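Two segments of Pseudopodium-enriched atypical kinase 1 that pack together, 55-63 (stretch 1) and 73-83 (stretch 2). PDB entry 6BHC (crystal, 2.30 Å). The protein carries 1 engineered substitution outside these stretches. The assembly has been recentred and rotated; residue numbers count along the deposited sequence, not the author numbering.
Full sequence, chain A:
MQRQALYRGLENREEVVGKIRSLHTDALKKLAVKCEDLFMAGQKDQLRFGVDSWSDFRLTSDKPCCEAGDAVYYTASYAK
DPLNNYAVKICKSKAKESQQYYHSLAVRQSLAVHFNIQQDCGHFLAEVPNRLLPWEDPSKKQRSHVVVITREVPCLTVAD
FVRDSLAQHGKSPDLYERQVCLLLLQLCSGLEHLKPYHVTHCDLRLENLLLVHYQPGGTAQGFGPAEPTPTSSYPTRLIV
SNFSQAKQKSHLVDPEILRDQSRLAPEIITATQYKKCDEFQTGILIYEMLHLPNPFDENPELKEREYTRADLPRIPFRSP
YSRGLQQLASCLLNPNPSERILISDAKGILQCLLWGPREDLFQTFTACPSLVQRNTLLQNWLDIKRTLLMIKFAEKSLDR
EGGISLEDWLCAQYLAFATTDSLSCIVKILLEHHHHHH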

ATOM      1  N   SER A  55     -39.855  -3.234  23.126  1.00 54.70           N
ATOM      2  CA  SER A  55     -40.619  -3.480  21.911  1.00 57.43           C
ATOM      3  C   SER A  55     -39.948  -2.910  20.669  1.00 51.95           C
ATOM      4  O   SER A  55     -40.313  -3.295  19.553  1.00 50.35           O
ATOM      5  CB  SER A  55     -42.026  -2.894  22.052  1.00 57.53           C
ATOM      6  OG  SER A  55     -42.786  -3.094  20.873  1.00 71.80           O
ATOM      7  N   ASP A  56     -38.979  -2.008  20.833  1.00 53.27           N
ATOM      8  CA  ASP A  56     -38.269  -1.426  19.701  1.00 51.10           C
ATOM      9  C   ASP A  56     -37.174  -2.330  19.154  1.00 57.02           C
ATOM     10  O   ASP A  56     -36.558  -1.984  18.140  1.00 55.91           O
ATOM     11  CB  ASP A  56     -37.664  -0.075  20.095  1.00 52.36           C
ATOM     12  CG  ASP A  56     -38.710   1.007  20.257  1.00 65.77           C
ATOM     13  OD1 ASP A  56     -39.779   0.903  19.618  1.00 61.16           O
ATOM     14  OD2 ASP A  56     -38.463   1.963  21.022  1.00 78.51           O
ATOM     15  N   PHE A  57     -36.911  -3.465  19.791  1.00 62.15           N
ATOM     16  CA  PHE A  57     -35.886  -4.405  19.345  1.00 61.00           C
ATOM     17  C   PHE A  57     -36.584  -5.667  18.853  1.00 58.75           C
ATOM     18  O   PHE A  57     -36.993  -6.515  19.651  1.00 63.99           O
ATOM     19  CB  PHE A  57     -34.895  -4.706  20.466  1.00 40.93           C
ATOM     20  CG  PHE A  57     -33.998  -3.551  20.801  1.00 47.43           C
ATOM     21  CD1 PHE A  57     -34.368  -2.624  21.762  1.00 45.88           C
ATOM     22  CD2 PHE A  57     -32.788  -3.384  20.145  1.00 39.22           C
ATOM     23  CE1 PHE A  57     -33.545  -1.556  22.069  1.00 45.27           C
ATOM     24  CE2 PHE A  57     -31.962  -2.320  20.448  1.00 38.93           C
ATOM     25  CZ  PHE A  57     -32.340  -1.403  21.410  1.00 46.23           C
ATOM     26  N   ARG A  58     -36.724  -5.784  17.536  1.00 51.41           N
ATOM     27  CA  ARG A  58     -37.343  -6.949  16.917  1.00 51.27           C
ATOM     28  C   ARG A  58     -36.277  -8.023  16.747  1.00 43.12           C
ATOM     29  O   ARG A  58     -35.349  -7.867  15.945  1.00 42.43           O
ATOM     30  CB  ARG A  58     -37.977  -6.585  15.576  1.00 56.90           C
ATOM     31  CG  ARG A  58     -39.187  -5.660  15.669  1.00 48.98           C
ATOM     32  CD  ARG A  58     -38.783  -4.193  15.737  1.00 49.18           C
ATOM     33  NE  ARG A  58     -37.923  -3.811  14.621  1.00 58.37           N
ATOM     34  CZ  ARG A  58     -38.370  -3.392  13.441  1.00 56.23           C
ATOM     35  NH1 ARG A  58     -39.674  -3.303  13.217  1.00 53.39           N
ATOM     36  NH2 ARG A  58     -37.511  -3.065  12.483  1.00 55.99           N
ATOM     37  N   LEU A  59     -36.401  -9.109  17.506  1.00 53.05           N
ATOM     38  CA  LEU A  59     -35.441 -10.198  17.414  1.00 51.89           C
ATOM     39  C   LEU A  59     -35.545 -10.873  16.053  1.00 54.33           C
ATOM     40  O   LEU A  59     -36.629 -11.293  15.635  1.00 55.48           O
ATOM     41  CB  LEU A  59     -35.676 -11.213  18.531  1.00 48.53           C
ATOM     42  CG  LEU A  59     -35.572 -10.676  19.959  1.00 47.77           C
ATOM     43  CD1 LEU A  59     -35.681 -11.809  20.967  1.00 47.59           C
ATOM     44  CD2 LEU A  59     -34.276  -9.903  20.150  1.00 46.03           C
ATOM     45  N   THR A  60     -34.412 -10.974  15.360  1.00 53.50           N
ATOM     46  CA  THR A  60     -34.374 -11.580  14.037  1.00 54.20           C
ATOM     47  C   THR A  60     -34.429 -13.101  14.079  1.00 57.28           C
ATOM     48  O   THR A  60     -34.543 -13.729  13.021  1.00 68.99           O
ATOM     49  CB  THR A  60     -33.114 -11.133  13.296  1.00 50.85           C
ATOM     50  OG1 THR A  60     -31.956 -11.570  14.017  1.00 49.74           O
ATOM     51  CG2 THR A  60     -33.083  -9.616  13.178  1.00 56.93           C
ATOM     52  N   SER A  61     -34.355 -13.701  15.264  1.00 54.86           N
ATOM     53  CA  SER A  61     -34.392 -15.148  15.402  1.00 53.93           C
ATOM     54  C   SER A  61     -34.781 -15.488  16.831  1.00 63.80           C
ATOM     55  O   SER A  61     -34.579 -14.693  17.753  1.00 67.41           O
ATOM     56  CB  SER A  61     -33.043 -15.783  15.043  1.00 58.81           C
ATOM     57  OG  SER A  61     -33.048 -17.177  15.302  1.00 67.09           O
ATOM     58  N   ASP A  62     -35.346 -16.681  17.004  1.00 76.99           N
ATOM     59  CA  ASP A  62     -35.702 -17.158  18.332  1.00 88.03           C
ATOM     60  C   ASP A  62     -34.603 -17.990  18.978  1.00 78.79           C
ATOM     61  O   ASP A  62     -34.607 -18.149  20.203  1.00 87.42           O
ATOM     62  CB  ASP A  62     -36.997 -17.973  18.278  1.00107.03           C
ATOM     63  CG  ASP A  62     -38.219 -17.105  18.047  1.00121.11           C
ATOM     64  OD1 ASP A  62     -38.139 -15.886  18.310  1.00122.15           O
ATOM     65  OD2 ASP A  62     -39.259 -17.641  17.610  1.00128.03           O
ATOM     66  N   LYS A  63     -33.663 -18.526  18.185  1.00 66.42           N
ATOM     67  CA  LYS A  63     -32.568 -19.149  18.910  1.00 60.36           C
ATOM     68  C   LYS A  63     -31.498 -18.113  19.238  1.00 56.61           C
ATOM     69  O   LYS A  63     -31.293 -17.158  18.479  1.00 53.39           O
ATOM     70  CB  LYS A  63     -31.954 -20.285  18.092  1.00 62.68           C
ATOM     71  CG  LYS A  63     -31.194 -19.842  16.851  1.00 66.57           C
ATOM     72  CD  LYS A  63     -30.468 -21.012  16.204  1.00 75.39           C
ATOM     73  CE  LYS A  63     -29.468 -21.640  17.164  1.00 77.39           C
ATOM     74  NZ  LYS A  63     -28.748 -22.790  16.549  1.00 77.24           N
TER
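Stretch 2 (73-83) YYTASYAKDPL

How does stretch 2 run against stretch 1? Residues 73-78 form an extended strand that lies antiparallel to strand 57-59, though well twisted, with 135° between their N-to-C directions and a closest axial approach of 4.3 Å. Phe57 faces Tyr78, Arg58 faces Ser77 and Leu59 faces Ala76, with CA-CA distances of 4.7, 5.1 and 4.2 Å. Past the strand, a type I turn from Tyr78 to Asp81 bends the chain, closed by Asp81 N to Tyr78 O at 3.0 Å.

Which backbone hydrogen bonds join the strands? Arg58 and Ser77 form the reciprocal pair: Arg58 N donates to Ser77 O at 3.1 Å, and Ser77 N to Arg58 O at 2.8 Å. The ladder continues at both ends, where Thr60 N reaches Thr75 O at 3.0 Å and Ala79 N reaches Asp56 O at 2.6 Å. A water accepts from Thr75 N at 3.1 Å and donates to Lys63 O at 3.2 Å, bridging the backbones.

What do the polar side chains add? The end of the Arg58 side chain turns toward stretch 2 and meets Ser77 edge-on, so that NE bonds Ser77 O at 3.0 Å and NH2 bonds Ser77 OG at 3.1 Å; Ala79 CA lies over one face of the guanidinium. Ser77 OG in turn donates to Pro82 O at 3.0 Å, tying the arginine's partner to the chain beyond the turn. Thr75 OG1 meets Thr60 OG1 in a very short 2.3 Å hydrogen bond.

Where is the apolar packing? It gathers on the sheet face carrying Phe57, Leu59, Ala76 and Tyr78. The Phe57 and Tyr78 rings form an offset stack, their planes at 22°, with Phe57 CZ 3.6 Å from Tyr78 CD1. Ala76 CB sits at the edge of the Phe57 ring and 3.9 Å from Leu59 CD2, which also lies 3.7 Å from Tyr74 CB.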

ATOM      1  N   TYR A  73     -27.514 -13.801  24.199  1.00 37.20           N
ATOM      2  CA  TYR A  73     -27.459 -12.802  23.140  1.00 32.12           C
ATOM      3  C   TYR A  73     -28.449 -13.133  22.033  1.00 33.07           C
ATOM      4  O   TYR A  73     -28.603 -14.298  21.651  1.00 33.77           O
ATOM      5  CB  TYR A  73     -26.055 -12.699  22.542  1.00 30.99           C
ATOM      6  CG  TYR A  73     -25.046 -12.024  23.436  1.00 36.00           C
ATOM      7  CD1 TYR A  73     -24.879 -10.645  23.408  1.00 33.42           C
ATOM      8  CD2 TYR A  73     -24.249 -12.765  24.300  1.00 37.94           C
ATOM      9  CE1 TYR A  73     -23.948 -10.023  24.219  1.00 35.27           C
ATOM     10  CE2 TYR A  73     -23.318 -12.152  25.114  1.00 29.36           C
ATOM     11  CZ  TYR A  73     -23.172 -10.782  25.070  1.00 30.31           C
ATOM     12  OH  TYR A  73     -22.247 -10.168  25.879  1.00 28.46           O
ATOM     13  N   TYR A  74     -29.100 -12.097  21.509  1.00 33.34           N
ATOM     14  CA  TYR A  74     -30.016 -12.230  20.385  1.00 34.42           C
ATOM     15  C   TYR A  74     -29.764 -11.097  19.404  1.00 34.18           C
ATOM     16  O   TYR A  74     -29.699  -9.932  19.804  1.00 33.87           O
ATOM     17  CB  TYR A  74     -31.479 -12.198  20.845  1.00 35.74           C
ATOM     18  CG  TYR A  74     -31.925 -13.413  21.623  1.00 39.75           C
ATOM     19  CD1 TYR A  74     -31.783 -13.470  23.003  1.00 41.62           C
ATOM     20  CD2 TYR A  74     -32.505 -14.499  20.979  1.00 37.60           C
ATOM     21  CE1 TYR A  74     -32.196 -14.577  23.720  1.00 46.89           C
ATOM     22  CE2 TYR A  74     -32.922 -15.610  21.685  1.00 43.11           C
ATOM     23  CZ  TYR A  74     -32.764 -15.645  23.055  1.00 45.76           C
ATOM     24  OH  TYR A  74     -33.177 -16.749  23.763  1.00 45.30           O
ATOM     25  N   THR A  75     -29.618 -11.439  18.127  1.00 36.97           N
ATOM     26  CA  THR A  75     -29.557 -10.419  17.092  1.00 41.63           C
ATOM     27  C   THR A  75     -30.917  -9.746  16.959  1.00 42.84           C
ATOM     28  O   THR A  75     -31.959 -10.405  17.001  1.00 37.41           O
ATOM     29  CB  THR A  75     -29.137 -11.030  15.756  1.00 37.27           C
ATOM     30  OG1 THR A  75     -30.111 -11.996  15.345  1.00 43.00           O
ATOM     31  CG2 THR A  75     -27.787 -11.712  15.888  1.00 33.89           C
ATOM     32  N   ALA A  76     -30.907  -8.425  16.807  1.00 36.36           N
ATOM     33  CA  ALA A  76     -32.144  -7.661  16.799  1.00 48.09           C
ATOM     34  C   ALA A  76     -32.055  -6.525  15.791  1.00 48.10           C
ATOM     35  O   ALA A  76     -30.969  -6.054  15.441  1.00 41.40           O
ATOM     36  CB  ALA A  76     -32.470  -7.101  18.188  1.00 43.85           C
ATOM     37  N   SER A  77     -33.226  -6.090  15.334  1.00 44.98           N
ATOM     38  CA  SER A  77     -33.371  -4.931  14.462  1.00 41.94           C
ATOM     39  C   SER A  77     -33.965  -3.797  15.288  1.00 49.34           C
ATOM     40  O   SER A  77     -35.135  -3.857  15.683  1.00 55.87           O
ATOM     41  CB  SER A  77     -34.252  -5.262  13.259  1.00 43.93           C
ATOM     42  OG  SER A  77     -34.589  -4.094  12.532  1.00 45.68           O
ATOM     43  N   TYR A  78     -33.158  -2.774  15.557  1.00 46.43           N
ATOM     44  CA  TYR A  78     -33.628  -1.623  16.317  1.00 49.01           C
ATOM     45  C   TYR A  78     -34.664  -0.854  15.505  1.00 54.63           C
ATOM     46  O   TYR A  78     -34.446  -0.552  14.330  1.00 55.23           O
ATOM     47  CB  TYR A  78     -32.449  -0.722  16.683  1.00 45.79           C
ATOM     48  CG  TYR A  78     -32.800   0.443  17.580  1.00 45.75           C
ATOM     49  CD1 TYR A  78     -33.744   0.310  18.592  1.00 45.73           C
ATOM     50  CD2 TYR A  78     -32.170   1.671  17.430  1.00 45.04           C
ATOM     51  CE1 TYR A  78     -34.060   1.374  19.416  1.00 45.91           C
ATOM     52  CE2 TYR A  78     -32.478   2.739  18.251  1.00 48.51           C
ATOM     53  CZ  TYR A  78     -33.423   2.586  19.242  1.00 50.42           C
ATOM     54  OH  TYR A  78     -33.733   3.648  20.061  1.00 62.68           O
ATOM     55  N   ALA A  79     -35.799  -0.539  16.137  1.00 58.65           N
ATOM     56  CA  ALA A  79     -36.911   0.065  15.408  1.00 60.07           C
ATOM     57  C   ALA A  79     -36.549   1.432  14.840  1.00 62.61           C
ATOM     58  O   ALA A  79     -37.081   1.829  13.797  1.00 65.60           O
ATOM     59  CB  ALA A  79     -38.135   0.178  16.314  1.00 64.07           C
ATOM     60  N   LYS A  80     -35.659   2.164  15.502  1.00 64.84           N
ATOM     61  CA  LYS A  80     -35.262   3.488  15.044  1.00 67.90           C
ATOM     62  C   LYS A  80     -34.059   3.457  14.108  1.00 65.91           C
ATOM     63  O   LYS A  80     -33.633   4.516  13.634  1.00 62.91           O
ATOM     64  CB  LYS A  80     -34.975   4.392  16.247  1.00 68.93           C
ATOM     65  CG  LYS A  80     -36.152   4.500  17.211  1.00 67.43           C
ATOM     66  CD  LYS A  80     -35.877   5.482  18.337  1.00 63.38           C
ATOM     67  CE  LYS A  80     -37.053   5.560  19.296  1.00 59.04           C
ATOM     68  NZ  LYS A  80     -36.817   6.544  20.387  1.00 64.85           N
ATOM     69  N   ASP A  81     -33.512   2.273  13.829  1.00 65.24           N
ATOM     70  CA  ASP A  81     -32.402   2.078  12.903  1.00 57.25           C
ATOM     71  C   ASP A  81     -32.407   0.621  12.456  1.00 53.65           C
ATOM     72  O   ASP A  81     -31.573  -0.175  12.911  1.00 55.96           O
ATOM     73  CB  ASP A  81     -31.073   2.452  13.560  1.00 57.65           C
ATOM     74  CG  ASP A  81     -29.911   2.426  12.587  1.00 63.56           C
ATOM     75  OD1 ASP A  81     -30.135   2.666  11.382  1.00 70.76           O
ATOM     76  OD2 ASP A  81     -28.771   2.170  13.030  1.00 55.58           O
ATOM     77  N   PRO A  82     -33.324   0.234  11.567  1.00 48.30           N
ATOM     78  CA  PRO A  82     -33.628  -1.190  11.369  1.00 47.57           C
ATOM     79  C   PRO A  82     -32.635  -1.960  10.515  1.00 52.20           C
ATOM     80  O   PRO A  82     -32.800  -3.176  10.367  1.00 48.76           O
ATOM     81  CB  PRO A  82     -35.006  -1.143  10.690  1.00 57.27           C
ATOM     82  CG  PRO A  82     -34.990   0.134   9.927  1.00 57.72           C
ATOM     83  CD  PRO A  82     -34.186   1.107  10.749  1.00 55.43           C
ATOM     84  N   LEU A  83     -31.613  -1.320   9.951  1.00 54.83           N
ATOM     85  CA  LEU A  83     -30.711  -1.996   9.028  1.00 56.92           C
ATOM     86  C   LEU A  83     -29.303  -2.185   9.573  1.00 51.11           C
ATOM     87  O   LEU A  83     -28.473  -2.802   8.898  1.00 52.15           O
ATOM     88  CB  LEU A  83     -30.650  -1.234   7.698  1.00 47.29           C
ATOM     89  CG  LEU A  83     -31.991  -1.062   6.982  1.00 62.35           C
ATOM     90  CD1 LEU A  83     -31.793  -0.444   5.606  1.00 55.07           C
ATOM     91  CD2 LEU A  83     -32.723  -2.393   6.881  1.00 62.38           C
TER
HETATM   92  O   HOH W   1     -30.189 -14.415  17.374  1.00 45.69           O